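Local atomic coordinates of Phenylalanine/tyrosine ammonia-lyase (Rhodosporidium toruloides, PDB entry 1Y2M), a protein that catalyses the non-oxidative deamination of L-phenylalanine and L-tyrosine to trans-cinnamate and p-coumarate, working as a homotetramer. Residues T200-P204 against Y220-A224; L62-L67 against V173-R178; A53-D57 against S74-R80; N193-I199 against A249-L255; T39-V45 against P323-E327. Numbering follows the deposited sequence.

Contact 1 of 5, residues T200-P204 against Y220-A224; sequences TPIVP and YIAAA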
# COMPACT_ATOMS: atom_id res chain seq x y z
N THR B 200 -14.79 26.67 20.68
CA THR B 200 -14.10 25.49 20.17
C THR B 200 -12.67 25.88 19.81
O THR B 200 -12.44 26.76 18.96
CB THR B 200 -14.77 24.88 18.91
OG1 THR B 200 -16.17 24.69 19.10
CG2 THR B 200 -14.16 23.53 18.60
N PRO B 201 -11.71 25.31 20.56
CA PRO B 201 -10.33 25.59 20.30
C PRO B 201 -9.92 25.33 18.86
O PRO B 201 -10.36 24.36 18.26
CB PRO B 201 -9.59 24.68 21.26
CG PRO B 201 -10.51 24.54 22.43
CD PRO B 201 -11.88 24.48 21.77
N ILE B 202 -9.05 26.18 18.35
CA ILE B 202 -8.47 26.00 17.05
C ILE B 202 -7.22 25.14 17.27
O ILE B 202 -6.30 25.53 18.02
CB ILE B 202 -8.10 27.36 16.41
CG1 ILE B 202 -9.35 28.16 16.13
CG2 ILE B 202 -7.27 27.18 15.15
CD1 ILE B 202 -10.33 27.52 15.20
N VAL B 203 -7.20 23.96 16.67
CA VAL B 203 -6.17 22.99 16.96
C VAL B 203 -5.56 22.54 15.63
O VAL B 203 -6.28 22.32 14.68
CB VAL B 203 -6.83 21.76 17.66
CG1 VAL B 203 -5.83 20.65 17.99
CG2 VAL B 203 -7.62 22.16 18.91
N PRO B 204 -4.24 22.42 15.56
CA PRO B 204 -3.63 21.93 14.32
C PRO B 204 -4.16 20.54 13.92
O PRO B 204 -4.38 19.69 14.75
CB PRO B 204 -2.13 21.82 14.68
CG PRO B 204 -1.96 22.83 15.79
CD PRO B 204 -3.23 22.72 16.60
N TYR B 220 -3.50 21.86 22.97
CA TYR B 220 -4.20 23.05 22.50
C TYR B 220 -5.50 23.25 23.26
O TYR B 220 -5.84 24.38 23.62
CB TYR B 220 -4.42 23.07 20.99
CG TYR B 220 -3.17 23.42 20.22
CD1 TYR B 220 -2.97 24.70 19.77
CD2 TYR B 220 -2.19 22.48 19.97
CE1 TYR B 220 -1.81 25.03 19.13
CE2 TYR B 220 -1.02 22.81 19.29
CZ TYR B 220 -0.85 24.09 18.87
OH TYR B 220 0.33 24.43 18.23
N ILE B 221 -6.22 22.16 23.54
CA ILE B 221 -7.44 22.28 24.33
C ILE B 221 -7.15 22.78 25.75
O ILE B 221 -7.79 23.72 26.24
CB ILE B 221 -8.21 20.96 24.33
CG1 ILE B 221 -8.79 20.74 22.96
CG2 ILE B 221 -9.29 20.92 25.37
CD1 ILE B 221 -9.22 19.29 22.64
N ALA B 222 -6.13 22.22 26.38
CA ALA B 222 -5.74 22.62 27.70
C ALA B 222 -5.27 24.07 27.77
O ALA B 222 -5.58 24.82 28.69
CB ALA B 222 -4.64 21.71 28.20
N ALA B 223 -4.50 24.48 26.77
CA ALA B 223 -4.04 25.86 26.68
C ALA B 223 -5.21 26.87 26.56
O ALA B 223 -5.16 27.95 27.10
CB ALA B 223 -3.08 26.01 25.52
N ALA B 224 -6.24 26.48 25.80
CA ALA B 224 -7.40 27.31 25.62
C ALA B 224 -8.15 27.52 26.95
O ALA B 224 -8.39 28.68 27.31
CB ALA B 224 -8.30 26.77 24.55
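The chain running out of the short edge strand 200-201 lies across one face of helix 215-225, and side-chain direction largely sorts the residues. Thr200 and Ile202 turn their CA-to-CB bonds away from the helix, whereas Pro201 between them points toward it. Pro201 CG, on a C-gamma-exo ring, lies 3.8 Å from Ala224 CB and 4.2 Å from Ile221 CG1. Tyr220, Ile221 and Ala224 form a single helical face, with Ala224 N hydrogen-bonded to Tyr220 O at 3.1 Å. Val203, in the t rotamer, brings CG2 to 3.9 Å from Tyr220 CB and 4.4 Å from Ile221 CG1. Tyr220 adopts the m rotamer (chi1 -77°), which carries its ring out alongside residues 202-204. There Pro204 CD sits almost exactly above the ring, 3.4 Å from the Tyr220 centroid and only 6° off the normal, a well-centred CH-pi contact. Ile202 O approaches the same ring obliquely, 3.9 Å from Tyr220 CD1. The phenolic OH is hydrogen-bonded to Gly141 N, which holds the far end of the ring. Thr200 packs on helix 162-176, and its backbone pairs with His234 of strand 232-237. No hydrogen bond joins the two segments, and the two prolines bring no amide donor. Cohesion here is apolar, with one proline-tyrosine CH-pi contact.

Contact 2 of 5, residues L62-L67 against V173-R178; sequences LDGYSL and VNSLTR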
# COMPACT_ATOMS: atom_id res chain seq x y z
N LEU B 62 -22.49 13.29 32.01
CA LEU B 62 -21.31 12.43 31.94
C LEU B 62 -20.97 11.85 33.31
O LEU B 62 -20.81 12.58 34.29
CB LEU B 62 -20.11 13.22 31.43
CG LEU B 62 -20.30 13.80 30.05
CD1 LEU B 62 -19.08 14.62 29.64
CD2 LEU B 62 -20.62 12.69 29.04
N ASP B 63 -20.90 10.52 33.37
CA ASP B 63 -20.65 9.84 34.61
C ASP B 63 -19.45 8.90 34.57
O ASP B 63 -19.20 8.21 35.54
CB ASP B 63 -21.90 9.08 35.11
CG ASP B 63 -22.36 7.98 34.16
OD1 ASP B 63 -21.53 7.33 33.53
OD2 ASP B 63 -23.57 7.74 34.05
N GLY B 64 -18.70 8.90 33.47
CA GLY B 64 -17.51 8.06 33.34
C GLY B 64 -17.75 6.67 32.73
O GLY B 64 -16.80 5.97 32.38
N TYR B 65 -19.00 6.24 32.59
CA TYR B 65 -19.33 4.84 32.21
C TYR B 65 -20.46 4.68 31.17
O TYR B 65 -20.46 3.70 30.42
CB TYR B 65 -19.69 4.03 33.47
CG TYR B 65 -18.56 3.84 34.42
CD1 TYR B 65 -17.80 2.67 34.41
CD2 TYR B 65 -18.21 4.84 35.32
CE1 TYR B 65 -16.71 2.51 35.29
CE2 TYR B 65 -17.13 4.71 36.16
CZ TYR B 65 -16.37 3.56 36.14
OH TYR B 65 -15.30 3.47 36.97
N SER B 66 -21.44 5.61 31.17
CA SER B 66 -22.67 5.52 30.39
C SER B 66 -22.57 6.06 29.00
O SER B 66 -23.46 5.82 28.17
CB SER B 66 -23.81 6.33 31.09
OG SER B 66 -24.10 5.81 32.35
N LEU B 67 -21.55 6.87 28.74
CA LEU B 67 -21.47 7.60 27.49
C LEU B 67 -21.44 6.62 26.34
O LEU B 67 -20.62 5.70 26.34
CB LEU B 67 -20.21 8.44 27.47
CG LEU B 67 -19.89 9.24 26.23
CD1 LEU B 67 -20.98 10.25 26.00
CD2 LEU B 67 -18.52 9.93 26.27
N VAL B 173 -13.74 14.93 29.11
CA VAL B 173 -14.43 15.11 30.38
C VAL B 173 -14.88 13.77 30.96
O VAL B 173 -14.67 13.48 32.14
CB VAL B 173 -15.63 16.08 30.28
CG1 VAL B 173 -16.44 16.10 31.55
CG2 VAL B 173 -15.13 17.50 29.93
N ASN B 174 -15.54 12.98 30.13
CA ASN B 174 -16.05 11.70 30.61
C ASN B 174 -14.92 10.88 31.19
O ASN B 174 -15.08 10.31 32.27
CB ASN B 174 -16.72 10.95 29.49
CG ASN B 174 -17.48 9.72 29.97
OD1 ASN B 174 -18.50 9.84 30.64
ND2 ASN B 174 -16.99 8.52 29.61
N SER B 175 -13.79 10.84 30.50
CA SER B 175 -12.65 9.99 30.91
C SER B 175 -12.00 10.44 32.23
O SER B 175 -11.35 9.64 32.94
CB SER B 175 -11.58 9.89 29.83
OG SER B 175 -10.93 11.13 29.63
N LEU B 176 -12.19 11.71 32.57
CA LEU B 176 -11.70 12.25 33.85
C LEU B 176 -12.70 12.20 35.01
O LEU B 176 -12.31 12.41 36.17
CB LEU B 176 -11.21 13.69 33.65
CG LEU B 176 -10.03 13.84 32.66
CD1 LEU B 176 -9.77 15.29 32.38
CD2 LEU B 176 -8.74 13.17 33.14
N THR B 177 -13.99 11.91 34.72
CA THR B 177 -14.99 11.81 35.77
C THR B 177 -14.85 10.50 36.53
O THR B 177 -15.49 10.30 37.55
CB THR B 177 -16.44 11.89 35.28
OG1 THR B 177 -16.74 10.74 34.50
CG2 THR B 177 -16.66 13.14 34.49
N ARG B 178 -14.01 9.61 35.99
CA ARG B 178 -13.88 8.26 36.52
C ARG B 178 -13.08 8.18 37.80
O ARG B 178 -13.08 7.15 38.47
CB ARG B 178 -13.34 7.32 35.41
CG ARG B 178 -14.28 7.14 34.21
CD ARG B 178 -13.62 6.60 32.94
NE ARG B 178 -12.89 5.35 33.15
CZ ARG B 178 -13.48 4.16 33.34
NH1 ARG B 178 -14.80 4.06 33.30
NH2 ARG B 178 -12.74 3.07 33.53
O HOH W 1 -21.01 8.94 30.93
O HOH W 2 -17.36 8.09 37.54
O HOH W 3 -14.79 5.19 38.90
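Gly64 is held through both of its backbone polar atoms: Gly64 N donates to Asn174 OD1 (3.0 Å), and Gly64 O accepts from Arg178 NH1 (2.9 Å). The other guanidinium nitrogens bind Thr394 and, across the subunit boundary, Thr319 of the second subunit. Arg178 NH1 also lies over a face of the Tyr65 ring, an off-centre cation-pi contact with Arg178 CZ 4.5 Å from the ring centroid. Water 1 connects Asn174 OD1 to Asp63 N and OD1, water 2 joins Asp63 O to Thr177 O, and water 3 joins Tyr65 OH to Arg178 O. Asp63 OD1 shapes the loop through an Asx turn, taking Tyr65 N at 2.9 Å. Close approach needs Gly64: phi is 91°, and a CB would collide with Thr177 OG1 and Arg178 CG. Alongside, Leu62 CD1 meets Val173 CG1 at 3.6 Å, and Leu67 CD2 lies 3.8 Å from Asn174 CB. Asn174 and Arg178 thus satisfy Gly64, while Asp63 and waters serve its neighbours in the irregular link between strand 60-62 and helix 69-77.

Contact 3 of 5, residues A53-D57 against S74-R80; sequences AAPTD and SAARKGR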
# COMPACT_ATOMS: atom_id res chain seq x y z
N ALA B 53 -31.42 7.84 17.88
CA ALA B 53 -32.34 8.18 18.97
C ALA B 53 -31.68 9.02 20.08
O ALA B 53 -32.36 9.45 21.00
CB ALA B 53 -32.91 6.89 19.57
N ALA B 54 -30.37 9.24 20.02
CA ALA B 54 -29.71 10.08 21.04
C ALA B 54 -30.39 11.44 21.10
O ALA B 54 -30.59 12.07 20.06
CB ALA B 54 -28.26 10.26 20.70
N PRO B 55 -30.81 11.89 22.31
CA PRO B 55 -31.35 13.26 22.50
C PRO B 55 -30.40 14.32 21.97
O PRO B 55 -29.19 14.14 22.03
CB PRO B 55 -31.46 13.39 24.03
CG PRO B 55 -31.54 12.04 24.53
CD PRO B 55 -30.81 11.12 23.57
N THR B 56 -30.94 15.42 21.45
CA THR B 56 -30.07 16.57 21.10
C THR B 56 -30.34 17.82 21.95
O THR B 56 -29.55 18.77 21.96
CB THR B 56 -30.20 16.94 19.63
OG1 THR B 56 -31.57 17.29 19.35
CG2 THR B 56 -29.72 15.78 18.75
N ASP B 57 -31.46 17.80 22.67
CA ASP B 57 -31.92 18.97 23.42
C ASP B 57 -31.59 18.83 24.90
O ASP B 57 -31.17 19.79 25.56
CB ASP B 57 -33.44 19.14 23.22
CG ASP B 57 -34.22 17.84 23.52
OD1 ASP B 57 -33.67 16.72 23.30
OD2 ASP B 57 -35.39 17.93 23.98
N SER B 74 -24.04 13.40 19.15
CA SER B 74 -24.98 14.49 19.50
C SER B 74 -24.30 15.71 20.07
O SER B 74 -24.63 16.86 19.74
CB SER B 74 -26.09 14.02 20.44
OG SER B 74 -25.62 13.59 21.71
N ALA B 75 -23.30 15.49 20.93
CA ALA B 75 -22.55 16.62 21.54
C ALA B 75 -21.63 17.26 20.50
O ALA B 75 -21.52 18.47 20.43
CB ALA B 75 -21.74 16.10 22.69
N ALA B 76 -20.98 16.44 19.68
CA ALA B 76 -20.01 16.96 18.70
C ALA B 76 -20.67 17.76 17.58
O ALA B 76 -20.19 18.84 17.21
CB ALA B 76 -19.22 15.83 18.07
N ARG B 77 -21.73 17.19 17.00
CA ARG B 77 -22.41 17.75 15.81
C ARG B 77 -23.71 18.48 16.02
O ARG B 77 -24.11 19.29 15.16
CB ARG B 77 -22.76 16.61 14.89
CG ARG B 77 -21.59 16.08 14.20
CD ARG B 77 -22.06 15.27 12.94
NE ARG B 77 -20.85 14.83 12.26
CZ ARG B 77 -20.72 13.71 11.57
NH1 ARG B 77 -21.71 12.83 11.46
NH2 ARG B 77 -19.57 13.45 11.01
N LYS B 78 -24.45 18.15 17.07
CA LYS B 78 -25.81 18.68 17.23
C LYS B 78 -26.01 19.69 18.36
O LYS B 78 -27.15 20.04 18.71
CB LYS B 78 -26.83 17.55 17.42
CG LYS B 78 -26.74 16.40 16.44
CD LYS B 78 -27.19 16.80 15.09
CE LYS B 78 -27.23 15.61 14.14
NZ LYS B 78 -28.01 15.99 12.95
N GLY B 79 -24.90 20.18 18.92
CA GLY B 79 -24.97 21.19 19.96
C GLY B 79 -25.63 20.79 21.26
O GLY B 79 -26.05 21.66 22.03
N ARG B 80 -25.69 19.50 21.54
CA ARG B 80 -26.31 19.05 22.76
C ARG B 80 -25.57 19.54 23.98
O ARG B 80 -24.33 19.47 24.00
CB ARG B 80 -26.29 17.55 22.84
CG ARG B 80 -27.10 17.01 24.00
CD ARG B 80 -27.08 15.54 23.87
NE ARG B 80 -27.85 14.86 24.91
CZ ARG B 80 -27.81 13.54 25.05
NH1 ARG B 80 -27.10 12.79 24.19
NH2 ARG B 80 -28.49 12.98 26.03
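Apolar contacts come first. Thr56 CG2 lies 3.6 Å from Lys78 CB and 4.4 Å from Ser74 CB, and Ala54 CB is 4.3 Å from Ser74 CB; the Lys78 amine leads away. Carbonyl contacts with carbon form a second group: Thr56 O receives a CA-H...O contact from Arg80 CA at 3.3 Å, and Pro55 O lies 3.1 Å from Arg80 CD and 3.5 Å from Ser74 CB. Pro55 O also sits over one face of the Arg80 guanidinium, 3.3 Å from both NE and NH1 of Arg80, but at angles too poor for hydrogen bonding. The polar bonds of the fully extended Arg80 go from NH1 to Ser74 OG (3.0 Å) and, as a salt bridge, to Asp71, and from NE to Ser58 O, just past the loop segment. Gly79, with phi 64°, turns the chain at the end of helix 69-77 and so brings Arg80 back beside Thr56. This helix connects the parallel strands 60-62 and 82-84 in a beta-alpha-beta unit; the contact joins its C-terminal end to the loop leading into strand 60-62. No hydrogen bond links the two segments themselves: van der Waals packing and one CA-H...O contact do, while Arg80 ties the loop just beyond, at Ser58.

Contact 4 of 5, residues N193-I199 against A249-L255; sequences NFLNHGI and AMALFNL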
# COMPACT_ATOMS: atom_id res chain seq x y z
N ASN B 193 -18.18 24.08 29.98
CA ASN B 193 -18.58 25.47 29.67
C ASN B 193 -18.16 25.88 28.26
O ASN B 193 -18.95 26.51 27.55
CB ASN B 193 -18.05 26.44 30.69
CG ASN B 193 -18.82 26.45 31.98
OD1 ASN B 193 -20.01 26.12 32.01
ND2 ASN B 193 -18.16 26.84 33.04
N PHE B 194 -16.98 25.46 27.80
CA PHE B 194 -16.63 25.67 26.39
C PHE B 194 -17.64 25.01 25.48
O PHE B 194 -18.12 25.61 24.51
CB PHE B 194 -15.23 25.16 26.07
CG PHE B 194 -14.14 26.17 26.31
CD1 PHE B 194 -14.22 27.10 27.31
CD2 PHE B 194 -13.03 26.15 25.51
CE1 PHE B 194 -13.18 28.01 27.49
CE2 PHE B 194 -12.01 27.02 25.69
CZ PHE B 194 -12.08 27.95 26.66
N LEU B 195 -17.97 23.75 25.76
CA LEU B 195 -18.97 23.08 24.94
C LEU B 195 -20.30 23.84 24.91
O LEU B 195 -20.88 24.03 23.86
CB LEU B 195 -19.21 21.62 25.42
CG LEU B 195 -18.04 20.64 25.08
CD1 LEU B 195 -18.10 19.41 25.96
CD2 LEU B 195 -18.07 20.25 23.63
N ASN B 196 -20.78 24.22 26.08
CA ASN B 196 -22.14 24.72 26.21
C ASN B 196 -22.28 26.13 25.72
O ASN B 196 -23.37 26.56 25.43
CB ASN B 196 -22.64 24.55 27.63
CG ASN B 196 -22.71 23.09 28.04
OD1 ASN B 196 -22.86 22.22 27.19
ND2 ASN B 196 -22.60 22.83 29.34
N HIS B 197 -21.16 26.84 25.64
CA HIS B 197 -21.12 28.20 25.08
C HIS B 197 -20.56 28.21 23.64
O HIS B 197 -20.40 29.28 23.06
CB HIS B 197 -20.29 29.12 25.97
CG HIS B 197 -20.91 29.39 27.30
ND1 HIS B 197 -22.10 30.07 27.43
CD2 HIS B 197 -20.55 29.02 28.55
CE1 HIS B 197 -22.42 30.14 28.71
NE2 HIS B 197 -21.50 29.51 29.42
N GLY B 198 -20.31 27.05 23.04
CA GLY B 198 -19.87 26.98 21.67
C GLY B 198 -18.52 27.62 21.42
O GLY B 198 -18.29 28.24 20.34
N ILE B 199 -17.63 27.46 22.38
CA ILE B 199 -16.21 27.91 22.23
C ILE B 199 -15.41 26.68 21.85
O ILE B 199 -15.39 25.72 22.61
CB ILE B 199 -15.68 28.48 23.54
CG1 ILE B 199 -16.52 29.68 23.99
CG2 ILE B 199 -14.22 28.87 23.32
CD1 ILE B 199 -16.19 30.13 25.37
N ALA B 249 -12.46 35.33 24.28
CA ALA B 249 -13.69 34.56 24.15
C ALA B 249 -14.28 34.28 25.52
O ALA B 249 -15.48 34.42 25.74
CB ALA B 249 -13.44 33.24 23.39
N MSE B 250 -13.43 33.91 26.47
CA MSE B 250 -13.92 33.60 27.80
C MSE B 250 -14.57 34.80 28.46
O MSE B 250 -15.57 34.66 29.17
CB MSE B 250 -12.80 33.06 28.66
CG MSE B 250 -12.49 31.63 28.26
SE MSE B 250 -11.27 30.71 29.46
CE MSE B 250 -9.57 31.58 28.70
N ALA B 251 -14.03 35.98 28.19
CA ALA B 251 -14.54 37.22 28.81
C ALA B 251 -15.95 37.53 28.28
O ALA B 251 -16.80 38.02 29.02
CB ALA B 251 -13.62 38.37 28.54
N LEU B 252 -16.19 37.27 26.98
CA LEU B 252 -17.55 37.39 26.40
C LEU B 252 -18.56 36.56 27.16
O LEU B 252 -19.73 36.95 27.32
CB LEU B 252 -17.57 36.94 24.93
CG LEU B 252 -16.91 37.82 23.88
CD1 LEU B 252 -17.02 37.13 22.51
CD2 LEU B 252 -17.54 39.20 23.85
N PHE B 253 -18.14 35.40 27.65
CA PHE B 253 -19.06 34.49 28.32
C PHE B 253 -18.91 34.49 29.83
O PHE B 253 -19.53 33.68 30.48
CB PHE B 253 -18.91 33.08 27.68
CG PHE B 253 -19.31 33.07 26.23
CD1 PHE B 253 -20.63 32.90 25.90
CD2 PHE B 253 -18.42 33.36 25.24
CE1 PHE B 253 -21.03 32.95 24.61
CE2 PHE B 253 -18.81 33.41 23.93
CZ PHE B 253 -20.13 33.20 23.61
N ASN B 254 -18.16 35.45 30.38
CA ASN B 254 -17.77 35.50 31.81
C ASN B 254 -17.23 34.18 32.39
O ASN B 254 -17.48 33.84 33.55
CB ASN B 254 -18.86 36.11 32.74
CG ASN B 254 -18.25 36.70 34.07
OD1 ASN B 254 -17.08 37.14 34.11
ND2 ASN B 254 -19.04 36.69 35.15
N LEU B 255 -16.42 33.49 31.60
CA LEU B 255 -15.78 32.26 32.03
C LEU B 255 -14.39 32.59 32.56
O LEU B 255 -13.70 33.44 32.00
CB LEU B 255 -15.66 31.30 30.84
CG LEU B 255 -16.96 30.92 30.14
CD1 LEU B 255 -16.67 30.00 28.96
CD2 LEU B 255 -17.91 30.26 31.13
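Leu255 is the main bump of this interface. Its isobutyl group enters a hollow walled by the end of helix 185-197 and the residue after its Schellman turn: Leu255 CD2 is 3.8 Å from Asn193 CB and 3.9 Å from His197 CD2, while Leu255 CD1 is 4.1 Å from Phe194 CD1 and 3.6 Å from Ile199 CD1. Ile199 answers from the other side, entering a pocket lined by Ala249, Phe253 and Leu255; Ile199 CD1 reaches 3.9 Å from Phe253 CD2, and Ile199 CG2 is 4.4 Å from Ala249 CB. These two bumps occupy equivalent places, because both helices end in Schellman motifs. Gly198 (phi 64°) and Asn254 (phi 47°) are the positive-phi residues, and the next residue in each case bonds back, Ile199 N to Phe194 O at 2.9 Å and Leu255 N to Met250 O at 2.8 Å. The reversal turns Ile199 and Leu255 toward each other. Flanking them, His197 and Phe253 lean together obliquely, with ring centroids 5.2 Å apart and planes at 41°, and His197 CB lies over the Phe253 face, 4.2 Å from its centroid. The selenomethionine Met250 places CG 3.8 Å from Phe194 CE1, with Met250 SE at the ring edge, 5.0 Å from the centroid, in a Met-aromatic contact. Ile199 also packs on Val233 and Val235 of strand 232-237, and Phe194 on Ala224 of helix 215-225.

Contact 5 of 5, residues T39-V45 against P323-E327; sequences TTQVTQV and PTQIE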
# COMPACT_ATOMS: atom_id res chain seq x y z
N THR B 39 -22.73 -12.37 15.94
CA THR B 39 -23.93 -12.76 16.65
C THR B 39 -25.20 -12.25 16.01
O THR B 39 -25.27 -11.11 15.55
CB THR B 39 -23.91 -12.29 18.15
OG1 THR B 39 -25.15 -12.67 18.78
CG2 THR B 39 -23.70 -10.76 18.31
N THR B 40 -26.21 -13.10 16.00
CA THR B 40 -27.50 -12.77 15.44
C THR B 40 -28.30 -11.87 16.41
O THR B 40 -29.36 -11.34 16.05
CB THR B 40 -28.31 -14.06 15.17
OG1 THR B 40 -28.29 -14.88 16.35
CG2 THR B 40 -27.73 -14.84 13.92
N GLN B 41 -27.80 -11.69 17.63
CA GLN B 41 -28.55 -10.94 18.64
C GLN B 41 -28.32 -9.42 18.59
O GLN B 41 -28.85 -8.69 19.42
CB GLN B 41 -28.27 -11.48 20.05
CG GLN B 41 -29.40 -11.18 21.06
CD GLN B 41 -30.81 -11.43 20.49
OE1 GLN B 41 -31.20 -12.58 20.26
NE2 GLN B 41 -31.56 -10.35 20.24
N VAL B 42 -27.54 -8.92 17.62
CA VAL B 42 -27.48 -7.47 17.43
C VAL B 42 -27.18 -7.20 15.98
O VAL B 42 -26.48 -7.98 15.34
CB VAL B 42 -26.40 -6.81 18.26
CG1 VAL B 42 -24.98 -7.14 17.71
CG2 VAL B 42 -26.66 -5.29 18.37
N THR B 43 -27.75 -6.13 15.46
CA THR B 43 -27.56 -5.83 14.05
C THR B 43 -27.12 -4.40 13.90
O THR B 43 -27.30 -3.57 14.80
CB THR B 43 -28.86 -6.02 13.25
OG1 THR B 43 -29.84 -5.09 13.75
CG2 THR B 43 -29.39 -7.46 13.38
N GLN B 44 -26.64 -4.08 12.71
CA GLN B 44 -26.23 -2.73 12.40
C GLN B 44 -27.43 -1.80 12.45
O GLN B 44 -27.35 -0.71 12.97
CB GLN B 44 -25.53 -2.70 11.04
CG GLN B 44 -25.04 -1.34 10.63
CD GLN B 44 -24.10 -1.44 9.47
OE1 GLN B 44 -24.49 -2.02 8.44
NE2 GLN B 44 -22.85 -0.90 9.60
N VAL B 45 -28.58 -2.24 11.91
CA VAL B 45 -29.76 -1.42 12.03
C VAL B 45 -30.11 -1.13 13.49
O VAL B 45 -30.45 0.03 13.80
CB VAL B 45 -31.00 -2.08 11.30
CG1 VAL B 45 -32.25 -1.22 11.55
CG2 VAL B 45 -30.76 -2.20 9.79
N PRO B 323 -23.47 -14.66 10.83
CA PRO B 323 -24.52 -13.75 11.29
C PRO B 323 -24.75 -12.49 10.49
O PRO B 323 -25.90 -12.11 10.24
CB PRO B 323 -24.09 -13.43 12.73
CG PRO B 323 -23.40 -14.72 13.18
CD PRO B 323 -22.65 -15.19 11.94
N THR B 324 -23.68 -11.85 10.04
CA THR B 324 -23.85 -10.58 9.29
C THR B 324 -24.19 -10.84 7.84
O THR B 324 -24.76 -9.94 7.20
CB THR B 324 -22.63 -9.68 9.38
OG1 THR B 324 -21.46 -10.44 9.02
CG2 THR B 324 -22.51 -9.09 10.81
N GLN B 325 -23.90 -12.02 7.32
CA GLN B 325 -24.42 -12.36 6.00
C GLN B 325 -25.95 -12.51 6.07
O GLN B 325 -26.71 -12.01 5.20
CB GLN B 325 -23.83 -13.68 5.52
CG GLN B 325 -24.21 -14.00 4.09
CD GLN B 325 -23.58 -15.27 3.58
OE1 GLN B 325 -22.39 -15.52 3.81
NE2 GLN B 325 -24.37 -16.07 2.83
N ILE B 326 -26.41 -13.23 7.07
CA ILE B 326 -27.84 -13.37 7.36
C ILE B 326 -28.48 -11.99 7.48
O ILE B 326 -29.53 -11.74 6.92
CB ILE B 326 -28.05 -14.17 8.63
CG1 ILE B 326 -27.61 -15.63 8.43
CG2 ILE B 326 -29.48 -14.07 9.12
CD1 ILE B 326 -27.57 -16.42 9.73
N GLU B 327 -27.81 -11.11 8.23
CA GLU B 327 -28.32 -9.77 8.45
C GLU B 327 -28.52 -9.00 7.16
O GLU B 327 -29.56 -8.39 6.94
CB GLU B 327 -27.38 -9.03 9.39
CG GLU B 327 -27.64 -7.57 9.53
CD GLU B 327 -26.64 -6.88 10.50
OE1 GLU B 327 -25.96 -7.60 11.26
OE2 GLU B 327 -26.59 -5.65 10.50
O HOH W 4 -26.17 -4.14 8.01
O HOH W 5 -28.86 -4.55 10.02
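A helix N-terminus, capped by Thr43 and met by a carboxylate from another helix, is the centre of this contact. Thr43 is the N-cap of helix 44-52, its OG1 bonding Asp46 N, while Glu327 from helix 323-336 supplies a carboxylate to the first amide of the helix: Gln44 N donates to Glu327 OE2 at 2.7 Å with a near-straight 163° angle. Glu327 OE2 also accepts from water 5 (2.6 Å), which in turn takes the Val45 N hydrogen (3.0 Å), and from water 4 (2.9 Å), which bridges to Gln44 OE1. That side-chain oxygen is also bonded to Ser290. Earlier in the chain, Thr39 to Val42 form a type I turn, reinforced by an ST turn, Gln41 N to Thr39 OG1 at 3.1 Å. The turn rests on Pro323, whose CB is 3.6 Å from Thr39 N and 4.1 Å from Thr40 CG2; Pro323 also packs on Ile388 of the second subunit. An acidic group meeting first-turn amides, which lack intrahelical acceptors, beside an N-cap threonine is typical of helix N-termini, where it matches the positive end of the helix dipole.

Overall arrangement
Contacts 1 and 2 are buried; contacts 3, 4 and 5 are partly buried, with exposed residues taking part in contacts 3 and 5. Contacts 1 and 4 touch, through Ala224 and Phe194 among others, and share the passage from helix 185-197 into strand 200-201; both are apolar and lack cross-segment hydrogen bonds. Contacts 2 and 3, with centres about 17 Å apart, interlock along the chain; each pairs part of the 60-84 strand-helix-strand unit with another piece, helix 162-176 through polar bonds and waters, loop 53-57 through weak contacts. Contact 5 lies far from contacts 1 and 4 (centres about 40 and 43 Å away), yet closes a loop enclosing all the others. Contacts 2 and 5, the more polar pair, both reach the second subunit.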